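PDB 6RX9: tetracycline repressor protein class G from Acinetobacter baumannii, which represses the tetracycline resistance gene by binding its operator DNA through a helix-turn-helix region, and loses affinity for the operator when tetracycline binds. Local coordinates for residues A[11-16]-A[53-58]; A[85-90]-A[143-148]; A[135-140]-A[193-198]. All blocks are in the same frame, centred on the assembly; numbering follows the deposited sequence.

Contact 1: residues A[11-16]-A[53-58]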
ATOM      1  N   ALA A  11      -9.733 -19.909 -12.770  1.00 35.44           N
ATOM      2  CA  ALA A  11      -8.732 -20.949 -12.432  1.00 36.44           C
ATOM      3  C   ALA A  11      -7.572 -20.880 -13.435  1.00 36.76           C
ATOM      4  O   ALA A  11      -6.406 -20.892 -12.996  1.00 36.82           O
ATOM      5  CB  ALA A  11      -9.372 -22.314 -12.411  1.00 37.70           C
ATOM      6  N   ALA A  12      -7.886 -20.782 -14.731  1.00 37.08           N
ATOM      7  CA  ALA A  12      -6.905 -20.677 -15.838  1.00 37.44           C
ATOM      8  C   ALA A  12      -6.182 -19.325 -15.783  1.00 36.58           C
ATOM      9  O   ALA A  12      -4.961 -19.297 -16.038  1.00 37.23           O
ATOM     10  CB  ALA A  12      -7.602 -20.874 -17.162  1.00 37.98           C
ATOM     11  N   ALA A  13      -6.912 -18.246 -15.481  1.00 35.40           N
ATOM     12  CA  ALA A  13      -6.389 -16.862 -15.406  1.00 34.88           C
ATOM     13  C   ALA A  13      -5.347 -16.760 -14.284  1.00 34.70           C
ATOM     14  O   ALA A  13      -4.338 -16.052 -14.470  1.00 33.67           O
ATOM     15  CB  ALA A  13      -7.520 -15.884 -15.204  1.00 34.10           C
ATOM     16  N   LEU A  14      -5.583 -17.446 -13.162  1.00 35.15           N
ATOM     17  CA  LEU A  14      -4.656 -17.460 -11.998  1.00 35.76           C
ATOM     18  C   LEU A  14      -3.343 -18.151 -12.387  1.00 37.55           C
ATOM     19  O   LEU A  14      -2.277 -17.584 -12.084  1.00 37.84           O
ATOM     20  CB  LEU A  14      -5.334 -18.150 -10.810  1.00 35.67           C
ATOM     21  CG  LEU A  14      -6.378 -17.308 -10.076  1.00 34.80           C
ATOM     22  CD1 LEU A  14      -7.187 -18.169  -9.118  1.00 35.32           C
ATOM     23  CD2 LEU A  14      -5.730 -16.151  -9.331  1.00 34.03           C
ATOM     24  N   GLU A  15      -3.412 -19.314 -13.046  1.00 39.94           N
ATOM     25  CA  GLU A  15      -2.215 -20.064 -13.523  1.00 42.13           C
ATOM     26  C   GLU A  15      -1.417 -19.176 -14.485  1.00 42.06           C
ATOM     27  O   GLU A  15      -0.182 -19.121 -14.346  1.00 42.39           O
ATOM     28  CB  GLU A  15      -2.612 -21.378 -14.199  1.00 44.57           C
ATOM     29  CG  GLU A  15      -3.157 -22.407 -13.227  1.00 46.19           C
ATOM     30  CD  GLU A  15      -3.316 -23.817 -13.769  1.00 49.06           C
ATOM     31  OE1 GLU A  15      -3.175 -24.013 -14.998  1.00 50.59           O
ATOM     32  OE2 GLU A  15      -3.588 -24.721 -12.955  1.00 51.41           O
ATOM     33  N   LEU A  16      -2.110 -18.501 -15.408  1.00 41.53           N
ATOM     34  CA  LEU A  16      -1.510 -17.615 -16.440  1.00 41.85           C
ATOM     35  C   LEU A  16      -0.844 -16.415 -15.755  1.00 40.76           C
ATOM     36  O   LEU A  16       0.298 -16.087 -16.126  1.00 41.28           O
ATOM     37  CB  LEU A  16      -2.609 -17.172 -17.412  1.00 42.01           C
ATOM     38  CG  LEU A  16      -2.146 -16.461 -18.682  1.00 43.17           C
ATOM     39  CD1 LEU A  16      -1.020 -17.224 -19.369  1.00 44.99           C
ATOM     40  CD2 LEU A  16      -3.315 -16.271 -19.639  1.00 43.28           C
ATOM     41  N   ASP A  53     -10.575  -7.327 -11.776  1.00 33.53           N
ATOM     42  CA  ASP A  53     -11.591  -7.194 -10.692  1.00 34.34           C
ATOM     43  C   ASP A  53     -11.929  -8.580 -10.127  1.00 33.95           C
ATOM     44  O   ASP A  53     -11.967  -8.719  -8.883  1.00 32.93           O
ATOM     45  CB  ASP A  53     -12.865  -6.497 -11.179  1.00 36.17           C
ATOM     46  CG  ASP A  53     -12.707  -5.017 -11.491  1.00 37.60           C
ATOM     47  OD1 ASP A  53     -11.679  -4.433 -11.094  1.00 39.05           O
ATOM     48  OD2 ASP A  53     -13.615  -4.460 -12.136  1.00 39.57           O
ATOM     49  N   ALA A  54     -12.166  -9.566 -11.000  1.00 33.28           N
ATOM     50  CA  ALA A  54     -12.538 -10.953 -10.627  1.00 33.41           C
ATOM     51  C   ALA A  54     -11.354 -11.656  -9.950  1.00 32.69           C
ATOM     52  O   ALA A  54     -11.590 -12.394  -8.972  1.00 32.79           O
ATOM     53  CB  ALA A  54     -13.011 -11.714 -11.839  1.00 33.79           C
ATOM     54  N   LEU A  55     -10.132 -11.442 -10.447  1.00 32.15           N
ATOM     55  CA  LEU A  55      -8.890 -12.020  -9.866  1.00 32.34           C
ATOM     56  C   LEU A  55      -8.698 -11.478  -8.444  1.00 32.23           C
ATOM     57  O   LEU A  55      -8.393 -12.289  -7.547  1.00 32.47           O
ATOM     58  CB  LEU A  55      -7.687 -11.679 -10.754  1.00 32.28           C
ATOM     59  CG  LEU A  55      -7.606 -12.442 -12.076  1.00 32.78           C
ATOM     60  CD1 LEU A  55      -6.525 -11.861 -12.973  1.00 33.05           C
ATOM     61  CD2 LEU A  55      -7.361 -13.925 -11.841  1.00 33.31           C
ATOM     62  N   ALA A  56      -8.888 -10.169  -8.251  1.00 32.43           N
ATOM     63  CA  ALA A  56      -8.727  -9.472  -6.952  1.00 32.78           C
ATOM     64  C   ALA A  56      -9.710 -10.045  -5.921  1.00 33.48           C
ATOM     65  O   ALA A  56      -9.294 -10.267  -4.767  1.00 32.87           O
ATOM     66  CB  ALA A  56      -8.915  -7.985  -7.131  1.00 32.85           C
ATOM     67  N   GLU A  57     -10.964 -10.284  -6.317  1.00 34.27           N
ATOM     68  CA  GLU A  57     -12.024 -10.793  -5.403  1.00 35.39           C
ATOM     69  C   GLU A  57     -11.690 -12.235  -4.994  1.00 35.96           C
ATOM     70  O   GLU A  57     -11.820 -12.548  -3.793  1.00 35.78           O
ATOM     71  CB  GLU A  57     -13.408 -10.687  -6.045  1.00 36.86           C
ATOM     72  CG  GLU A  57     -14.539 -10.949  -5.062  1.00 37.89           C
ATOM     73  CD  GLU A  57     -15.948 -10.786  -5.607  1.00 39.22           C
ATOM     74  OE1 GLU A  57     -16.143  -9.949  -6.509  1.00 39.57           O
ATOM     75  OE2 GLU A  57     -16.853 -11.497  -5.120  1.00 40.60           O
ATOM     76  N   ALA A  58     -11.273 -13.072  -5.950  1.00 35.84           N
ATOM     77  CA  ALA A  58     -10.897 -14.490  -5.731  1.00 36.98           C
ATOM     78  C   ALA A  58      -9.721 -14.580  -4.750  1.00 37.81           C
ATOM     79  O   ALA A  58      -9.755 -15.445  -3.852  1.00 37.83           O
ATOM     80  CB  ALA A  58     -10.561 -15.148  -7.047  1.00 37.39           C
TER
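Ala13 and Leu14 meet Leu55 without any flat group between them: neither a ring nor an amide presents a face or an edge here, and the join is made by methyl and methine carbons alone. One branch of Leu55 does the work. Its CD2 reaches across to helix 6-20, lying 3.9 Å from CB of Ala13 and 3.7 Å from CD2 of Leu14. CG of Leu14 is also close, 3.9 Å from the same Leu55 CD2, so this methyl rests against the branch point of Leu14 as well as its end. The two leucines share a rotamer, CG anti to the carbonyl carbon (chi1 -77° in Leu14, -73° in Leu55), and their side chains run past one another in opposite directions, overlapping alongside rather than end to end. CA of Leu14 and CA of Leu55, the nearest pair of the two segments, are 7.2 Å apart. Beyond the pair, Ala13 packs on Leu30 of helix 27-34, and Leu14 touches Tyr93. The contact thus ties the first helix of the DNA-binding domain to helix 48-59, which in TetR repressors connects that domain to the regulatory core. Leu55 lies about 9 Å, side chain to side chain, from His100, a likely magnesium ligand. The segments bury 144 Å² between them, and the close contacts are all between apolar carbons, so the hold comes from shape and burial, not directional bonds.

Contact 2: residues A[85-90]-A[143-148]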
ATOM      1  N   SER A  85      -3.197 -13.787   7.281  0.50 32.91           N
ATOM      2  CA  SER A  85      -4.040 -14.421   6.231  0.50 32.96           C
ATOM      3  C   SER A  85      -4.154 -13.488   5.018  0.50 31.87           C
ATOM      4  O   SER A  85      -4.080 -13.993   3.878  0.50 31.79           O
ATOM      5  CB  SER A  85      -5.399 -14.791   6.773  0.50 33.40           C
ATOM      6  OG  SER A  85      -6.196 -13.636   6.993  0.50 32.83           O
ATOM      7  N   PHE A  86      -4.337 -12.186   5.257  1.00 31.34           N
ATOM      8  CA  PHE A  86      -4.414 -11.141   4.200  1.00 30.77           C
ATOM      9  C   PHE A  86      -3.070 -11.077   3.462  1.00 30.82           C
ATOM     10  O   PHE A  86      -3.065 -11.056   2.218  1.00 30.18           O
ATOM     11  CB  PHE A  86      -4.834  -9.796   4.804  1.00 30.25           C
ATOM     12  CG  PHE A  86      -5.083  -8.677   3.821  1.00 29.76           C
ATOM     13  CD1 PHE A  86      -5.574  -8.928   2.545  1.00 29.88           C
ATOM     14  CD2 PHE A  86      -4.869  -7.358   4.188  1.00 29.45           C
ATOM     15  CE1 PHE A  86      -5.813  -7.887   1.659  1.00 29.81           C
ATOM     16  CE2 PHE A  86      -5.106  -6.319   3.301  1.00 29.30           C
ATOM     17  CZ  PHE A  86      -5.574  -6.586   2.036  1.00 29.50           C
ATOM     18  N   ARG A  87      -1.956 -11.081   4.201  1.00 31.04           N
ATOM     19  CA  ARG A  87      -0.588 -11.053   3.614  1.00 31.37           C
ATOM     20  C   ARG A  87      -0.374 -12.294   2.737  1.00 32.22           C
ATOM     21  O   ARG A  87       0.101 -12.137   1.595  1.00 32.41           O
ATOM     22  CB  ARG A  87       0.480 -10.974   4.708  1.00 31.88           C
ATOM     23  CG  ARG A  87       1.900 -11.005   4.164  1.00 32.45           C
ATOM     24  CD  ARG A  87       2.928 -10.893   5.262  1.00 33.54           C
ATOM     25  NE  ARG A  87       4.285 -10.820   4.739  1.00 34.17           N
ATOM     26  CZ  ARG A  87       5.256 -11.692   4.987  1.00 35.63           C
ATOM     27  NH1 ARG A  87       5.044 -12.739   5.770  1.00 37.11           N
ATOM     28  NH2 ARG A  87       6.453 -11.507   4.456  1.00 36.22           N
ATOM     29  N   THR A  88      -0.712 -13.480   3.249  1.00 33.04           N
ATOM     30  CA  THR A  88      -0.572 -14.777   2.532  1.00 34.39           C
ATOM     31  C   THR A  88      -1.377 -14.722   1.228  1.00 33.68           C
ATOM     32  O   THR A  88      -0.833 -15.139   0.190  1.00 34.35           O
ATOM     33  CB  THR A  88      -1.001 -15.954   3.418  1.00 35.39           C
ATOM     34  OG1 THR A  88      -0.261 -15.864   4.634  1.00 36.85           O
ATOM     35  CG2 THR A  88      -0.761 -17.298   2.769  1.00 37.14           C
ATOM     36  N   ALA A  89      -2.609 -14.204   1.286  1.00 33.38           N
ATOM     37  CA  ALA A  89      -3.547 -14.091   0.141  1.00 33.28           C
ATOM     38  C   ALA A  89      -2.936 -13.219  -0.962  1.00 32.86           C
ATOM     39  O   ALA A  89      -3.039 -13.609  -2.139  1.00 32.99           O
ATOM     40  CB  ALA A  89      -4.869 -13.529   0.600  1.00 33.29           C
ATOM     41  N   LEU A  90      -2.339 -12.075  -0.606  1.00 31.95           N
ATOM     42  CA  LEU A  90      -1.735 -11.133  -1.589  1.00 31.98           C
ATOM     43  C   LEU A  90      -0.427 -11.716  -2.143  1.00 32.46           C
ATOM     44  O   LEU A  90      -0.128 -11.448  -3.320  1.00 32.85           O
ATOM     45  CB  LEU A  90      -1.508  -9.764  -0.936  1.00 31.50           C
ATOM     46  CG  LEU A  90      -2.774  -8.986  -0.569  1.00 31.17           C
ATOM     47  CD1 LEU A  90      -2.423  -7.633   0.022  1.00 30.86           C
ATOM     48  CD2 LEU A  90      -3.689  -8.817  -1.776  1.00 31.46           C
ATOM     49  N   GLY A 143       0.784  -2.018   2.017  1.00 26.50           N
ATOM     50  CA  GLY A 143       2.073  -1.316   1.864  1.00 27.01           C
ATOM     51  C   GLY A 143       3.241  -2.288   1.875  1.00 27.21           C
ATOM     52  O   GLY A 143       4.120  -2.175   0.993  1.00 27.71           O
ATOM     53  N   SER A 144       3.246  -3.225   2.830  1.00 27.20           N
ATOM     54  CA  SER A 144       4.328  -4.224   3.038  1.00 27.92           C
ATOM     55  C   SER A 144       4.445  -5.148   1.820  1.00 28.41           C
ATOM     56  O   SER A 144       5.573  -5.352   1.332  1.00 28.52           O
ATOM     57  CB  SER A 144       4.106  -5.012   4.304  1.00 28.00           C
ATOM     58  OG  SER A 144       5.040  -6.072   4.396  1.00 28.92           O
ATOM     59  N   VAL A 145       3.325  -5.694   1.340  1.00 28.00           N
ATOM     60  CA  VAL A 145       3.337  -6.712   0.248  1.00 28.77           C
ATOM     61  C   VAL A 145       3.690  -6.030  -1.082  1.00 29.18           C
ATOM     62  O   VAL A 145       4.428  -6.655  -1.872  1.00 30.11           O
ATOM     63  CB  VAL A 145       2.017  -7.499   0.165  1.00 28.72           C
ATOM     64  CG1 VAL A 145       2.069  -8.523  -0.957  1.00 29.28           C
ATOM     65  CG2 VAL A 145       1.686  -8.182   1.489  1.00 28.48           C
ATOM     66  N   LEU A 146       3.214  -4.803  -1.325  1.00 29.30           N
ATOM     67  CA  LEU A 146       3.590  -4.011  -2.532  1.00 30.63           C
ATOM     68  C   LEU A 146       5.120  -3.933  -2.628  1.00 32.51           C
ATOM     69  O   LEU A 146       5.660  -4.215  -3.720  1.00 33.17           O
ATOM     70  CB  LEU A 146       2.976  -2.608  -2.464  1.00 30.52           C
ATOM     71  CG  LEU A 146       1.522  -2.490  -2.917  1.00 30.16           C
ATOM     72  CD1 LEU A 146       0.957  -1.124  -2.555  1.00 30.45           C
ATOM     73  CD2 LEU A 146       1.386  -2.737  -4.415  1.00 30.68           C
ATOM     74  N   GLU A 147       5.787  -3.577  -1.524  1.00 33.37           N
ATOM     75  CA  GLU A 147       7.265  -3.399  -1.458  1.00 35.80           C
ATOM     76  C   GLU A 147       7.960  -4.752  -1.667  1.00 35.94           C
ATOM     77  O   GLU A 147       8.936  -4.801  -2.449  1.00 36.31           O
ATOM     78  CB  GLU A 147       7.665  -2.757  -0.128  1.00 37.45           C
ATOM     79  CG  GLU A 147       9.120  -2.315  -0.078  1.00 40.61           C
ATOM     80  CD  GLU A 147       9.460  -1.373   1.066  1.00 42.67           C
ATOM     81  OE1 GLU A 147      10.226  -1.780   1.963  1.00 45.14           O
ATOM     82  OE2 GLU A 147       8.961  -0.228   1.059  1.00 45.52           O
ATOM     83  N   GLN A 148       7.478  -5.805  -1.000  1.00 35.14           N
ATOM     84  CA  GLN A 148       8.057  -7.174  -1.074  1.00 36.06           C
ATOM     85  C   GLN A 148       7.978  -7.690  -2.516  1.00 36.04           C
ATOM     86  O   GLN A 148       8.989  -8.222  -3.007  1.00 36.95           O
ATOM     87  CB  GLN A 148       7.334  -8.130  -0.124  1.00 35.90           C
ATOM     88  CG  GLN A 148       7.916  -9.538  -0.131  1.00 37.31           C
ATOM     89  CD  GLN A 148       7.483 -10.367   1.053  1.00 37.76           C
ATOM     90  OE1 GLN A 148       6.996  -9.853   2.058  1.00 37.66           O
ATOM     91  NE2 GLN A 148       7.669 -11.673   0.944  1.00 39.17           N
TER
HETATM   92  O   HOH W   1       4.947  -8.527   3.137  1.00 34.30           O
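Arg87 and Val145 have the nearest CA atoms where segments 85-90 and 143-148 run roughly parallel, at a crossing angle of -31° with axes 10.1 Å apart. Val145 points into the interface and divides its methyls: CG1 packs 3.8 Å from CB of Leu90, while CG2 lies 3.9 Å from CG of Arg87. With CG anti to the backbone N (chi1 177°) and the chain extended to NE, Arg87 carries its guanidinium past Val145 to Gln148. There NH2 gives a 3.0 Å hydrogen bond to OE1 of Gln148, on a lone pair in the carbonyl plane, with an N-H...O angle of 152°; OE1 sits slightly off the guanidinium plane. A water in that plane accepts from Arg87 NE at 2.9 Å and donates to Gln148 OE1 at 2.7 Å; it also bonds to OG of Ser144. NH1 turns to a salt bridge with Asp185, and Leu90 also touches His100, a likely magnesium ligand, in the ligand-binding core. OE1 thus takes two bonds, and the amide, the water and Asp185 fix the rotation of a buried guanidinium, whose positive charge is probably balanced chiefly by the aspartate.

Contact 3: residues A[135-140]-A[193-198]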
ATOM      1  N   ARG A 135      -8.859  -0.955   9.642  1.00 32.77           N
ATOM      2  CA  ARG A 135      -8.401  -0.283   8.395  1.00 32.92           C
ATOM      3  C   ARG A 135      -6.878  -0.104   8.443  1.00 31.47           C
ATOM      4  O   ARG A 135      -6.227  -0.378   7.416  1.00 30.23           O
ATOM      5  CB  ARG A 135      -9.162   1.031   8.191  1.00 35.12           C
ATOM      6  CG  ARG A 135     -10.586   0.819   7.695  1.00 37.24           C
ATOM      7  CD  ARG A 135     -11.380   2.095   7.486  1.00 39.77           C
ATOM      8  NE  ARG A 135     -12.767   1.805   7.132  1.00 42.09           N
ATOM      9  CZ  ARG A 135     -13.731   2.714   6.998  1.00 44.34           C
ATOM     10  NH1 ARG A 135     -13.477   4.000   7.184  1.00 45.53           N
ATOM     11  NH2 ARG A 135     -14.958   2.331   6.679  1.00 45.73           N
ATOM     12  N   ALA A 136      -6.332   0.310   9.591  1.00 30.95           N
ATOM     13  CA  ALA A 136      -4.883   0.544   9.801  1.00 30.60           C
ATOM     14  C   ALA A 136      -4.094  -0.745   9.534  1.00 29.89           C
ATOM     15  O   ALA A 136      -3.048  -0.668   8.861  1.00 28.97           O
ATOM     16  CB  ALA A 136      -4.630   1.066  11.190  1.00 31.10           C
ATOM     17  N   VAL A 137      -4.577  -1.885  10.037  1.00 29.85           N
ATOM     18  CA  VAL A 137      -3.948  -3.221   9.812  1.00 29.94           C
ATOM     19  C   VAL A 137      -3.894  -3.492   8.300  1.00 29.29           C
ATOM     20  O   VAL A 137      -2.815  -3.863   7.796  1.00 28.39           O
ATOM     21  CB  VAL A 137      -4.680  -4.337  10.585  1.00 31.20           C
ATOM     22  CG1 VAL A 137      -4.229  -5.724  10.150  1.00 31.60           C
ATOM     23  CG2 VAL A 137      -4.511  -4.173  12.089  1.00 32.11           C
ATOM     24  N   SER A 138      -5.017  -3.300   7.599  0.50 29.37           N
ATOM     25  CA  SER A 138      -5.142  -3.513   6.132  0.50 28.91           C
ATOM     26  C   SER A 138      -4.154  -2.610   5.381  0.50 28.51           C
ATOM     27  O   SER A 138      -3.493  -3.114   4.455  0.50 28.16           O
ATOM     28  CB  SER A 138      -6.554  -3.290   5.660  0.50 29.34           C
ATOM     29  OG  SER A 138      -7.388  -4.374   6.043  0.50 29.64           O
ATOM     30  N   HIS A 139      -4.057  -1.335   5.772  1.00 28.76           N
ATOM     31  CA  HIS A 139      -3.136  -0.340   5.155  1.00 29.00           C
ATOM     32  C   HIS A 139      -1.693  -0.850   5.253  1.00 28.58           C
ATOM     33  O   HIS A 139      -0.985  -0.841   4.221  1.00 27.93           O
ATOM     34  CB  HIS A 139      -3.273   1.046   5.804  1.00 29.77           C
ATOM     35  CG  HIS A 139      -4.621   1.673   5.676  1.00 30.57           C
ATOM     36  ND1 HIS A 139      -5.541   1.283   4.719  1.00 31.24           N
ATOM     37  CD2 HIS A 139      -5.197   2.684   6.361  1.00 31.45           C
ATOM     38  CE1 HIS A 139      -6.632   2.011   4.835  1.00 31.63           C
ATOM     39  NE2 HIS A 139      -6.444   2.883   5.833  1.00 32.41           N
ATOM     40  N   TYR A 140      -1.283  -1.291   6.447  1.00 28.00           N
ATOM     41  CA  TYR A 140       0.085  -1.796   6.731  1.00 27.95           C
ATOM     42  C   TYR A 140       0.392  -3.004   5.833  1.00 27.24           C
ATOM     43  O   TYR A 140       1.468  -3.027   5.207  1.00 26.58           O
ATOM     44  CB  TYR A 140       0.259  -2.141   8.214  1.00 28.34           C
ATOM     45  CG  TYR A 140       1.552  -2.855   8.503  1.00 28.77           C
ATOM     46  CD1 TYR A 140       2.763  -2.183   8.443  1.00 29.26           C
ATOM     47  CD2 TYR A 140       1.576  -4.210   8.784  1.00 28.91           C
ATOM     48  CE1 TYR A 140       3.962  -2.836   8.676  1.00 29.39           C
ATOM     49  CE2 TYR A 140       2.767  -4.877   9.022  1.00 29.54           C
ATOM     50  CZ  TYR A 140       3.966  -4.188   8.962  1.00 29.90           C
ATOM     51  OH  TYR A 140       5.145  -4.834   9.197  1.00 30.89           O
ATOM     52  N   ASP A 193       3.188  -6.552  15.107  1.00 32.88           N
ATOM     53  CA  ASP A 193       3.236  -6.650  16.593  1.00 34.10           C
ATOM     54  C   ASP A 193       3.232  -5.242  17.201  1.00 33.61           C
ATOM     55  O   ASP A 193       2.552  -5.046  18.226  1.00 33.83           O
ATOM     56  CB  ASP A 193       4.444  -7.469  17.052  1.00 35.54           C
ATOM     57  CG  ASP A 193       4.347  -8.952  16.735  1.00 37.10           C
ATOM     58  OD1 ASP A 193       3.230  -9.419  16.422  1.00 37.61           O
ATOM     59  OD2 ASP A 193       5.389  -9.633  16.806  1.00 38.74           O
ATOM     60  N   SER A 194       3.957  -4.296  16.592  1.00 32.94           N
ATOM     61  CA  SER A 194       4.017  -2.875  17.024  1.00 32.54           C
ATOM     62  C   SER A 194       2.635  -2.228  16.885  1.00 32.37           C
ATOM     63  O   SER A 194       2.189  -1.566  17.836  1.00 32.18           O
ATOM     64  CB  SER A 194       5.066  -2.113  16.255  1.00 32.36           C
ATOM     65  OG  SER A 194       6.356  -2.649  16.513  1.00 32.80           O
ATOM     66  N   LEU A 195       1.971  -2.420  15.745  1.00 31.90           N
ATOM     67  CA  LEU A 195       0.622  -1.856  15.483  1.00 32.58           C
ATOM     68  C   LEU A 195      -0.354  -2.359  16.560  1.00 33.03           C
ATOM     69  O   LEU A 195      -1.055  -1.525  17.166  1.00 33.42           O
ATOM     70  CB  LEU A 195       0.183  -2.271  14.075  1.00 32.79           C
ATOM     71  CG  LEU A 195      -0.978  -1.484  13.468  1.00 33.84           C
ATOM     72  CD1 LEU A 195      -0.742   0.017  13.546  1.00 34.16           C
ATOM     73  CD2 LEU A 195      -1.211  -1.910  12.023  1.00 33.43           C
ATOM     74  N   ILE A 196      -0.375  -3.670  16.812  1.00 33.42           N
ATOM     75  CA  ILE A 196      -1.333  -4.316  17.762  1.00 34.70           C
ATOM     76  C   ILE A 196      -1.006  -3.872  19.197  1.00 35.57           C
ATOM     77  O   ILE A 196      -1.956  -3.547  19.934  1.00 36.49           O
ATOM     78  CB  ILE A 196      -1.337  -5.849  17.585  1.00 35.24           C
ATOM     79  CG1 ILE A 196      -1.909  -6.241  16.219  1.00 34.89           C
ATOM     80  CG2 ILE A 196      -2.082  -6.530  18.724  1.00 36.16           C
ATOM     81  CD1 ILE A 196      -1.623  -7.666  15.812  1.00 35.24           C
ATOM     82  N   ALA A 197       0.277  -3.844  19.578  1.00 35.42           N
ATOM     83  CA  ALA A 197       0.746  -3.374  20.906  1.00 36.39           C
ATOM     84  C   ALA A 197       0.270  -1.933  21.140  1.00 36.68           C
ATOM     85  O   ALA A 197      -0.139  -1.622  22.275  1.00 37.38           O
ATOM     86  CB  ALA A 197       2.249  -3.479  21.003  1.00 36.41           C
ATOM     87  N   GLY A 198       0.326  -1.090  20.104  1.00 35.71           N
ATOM     88  CA  GLY A 198      -0.123   0.315  20.139  1.00 36.31           C
ATOM     89  C   GLY A 198      -1.620   0.447  20.361  1.00 37.10           C
ATOM     90  O   GLY A 198      -2.023   1.386  21.073  1.00 37.56           O
TER
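Leu195 of helix 185-202 points from its CA toward Val137 and its neighbours on helix 127-155, and its atoms can be followed outward. CB is only a spacer, with no atom of 135-140 in contact. CG stands anti to the backbone N (chi1 -163°), which carries the branch point toward helix 127-155, and the second torsion turns CD2 toward 135-140. CD1 makes no close approach to 135-140. CD2 forms the tip of the contact and settles against the surface of the helix: it lies 3.8 Å from CA of Val137 and 3.9 Å from the carbonyl O of Ala136, a van der Waals approach to backbone atoms. On one side of this spot CD2 touches the Val137 methyl CG2 at 4.0 Å, the two side chains crossing at a slant; on another it meets CB of Tyr140, one turn further on, at 4.1 Å. CB of Ala136, 4.6 Å from CD2 of Leu195, lines the same shallow seat more loosely. The segments run antiparallel, at 167°, with axes 10.9 Å apart. Together with their counterparts from the second subunit, these two helices build the four-helix bundle through which TetR repressors dimerise, and Leu195 itself also packs on Gly191 of the second subunit. The aromatic part of Tyr140 continues past Leu195: its ring meets that of Phe188 with planes at about 25°, and its hydroxyl bonds to the carbonyl O of Phe188, so a second residue of helix 185-202 holds the tyrosine in place. Val137 also packs against Ala83 of helix 75-91, its side chain about 5 Å from that of Asn82, a likely tetracycline ligand.

In the fold
All three contacts are buried, but contact 2 lies nearest the chain's centre, about 5 Å from it, whereas contacts 1 and 3 sit about 14 Å out on opposite sides. Contact 1 belongs to the DNA-binding part and touches no other subunit; contacts 2 and 3 lie in the C-terminal core, share helix 127-155 and reach the dimer partner. Their centres are about 13 Å apart, and they touch directly, CE2 of Phe86 packing 3.8 Å from the carbonyl O of Ser138. Chemistry follows position: contacts 1 and 3 join their helices through leucine methyls, while contact 2 adds a charged group with a water beside its apolar layer.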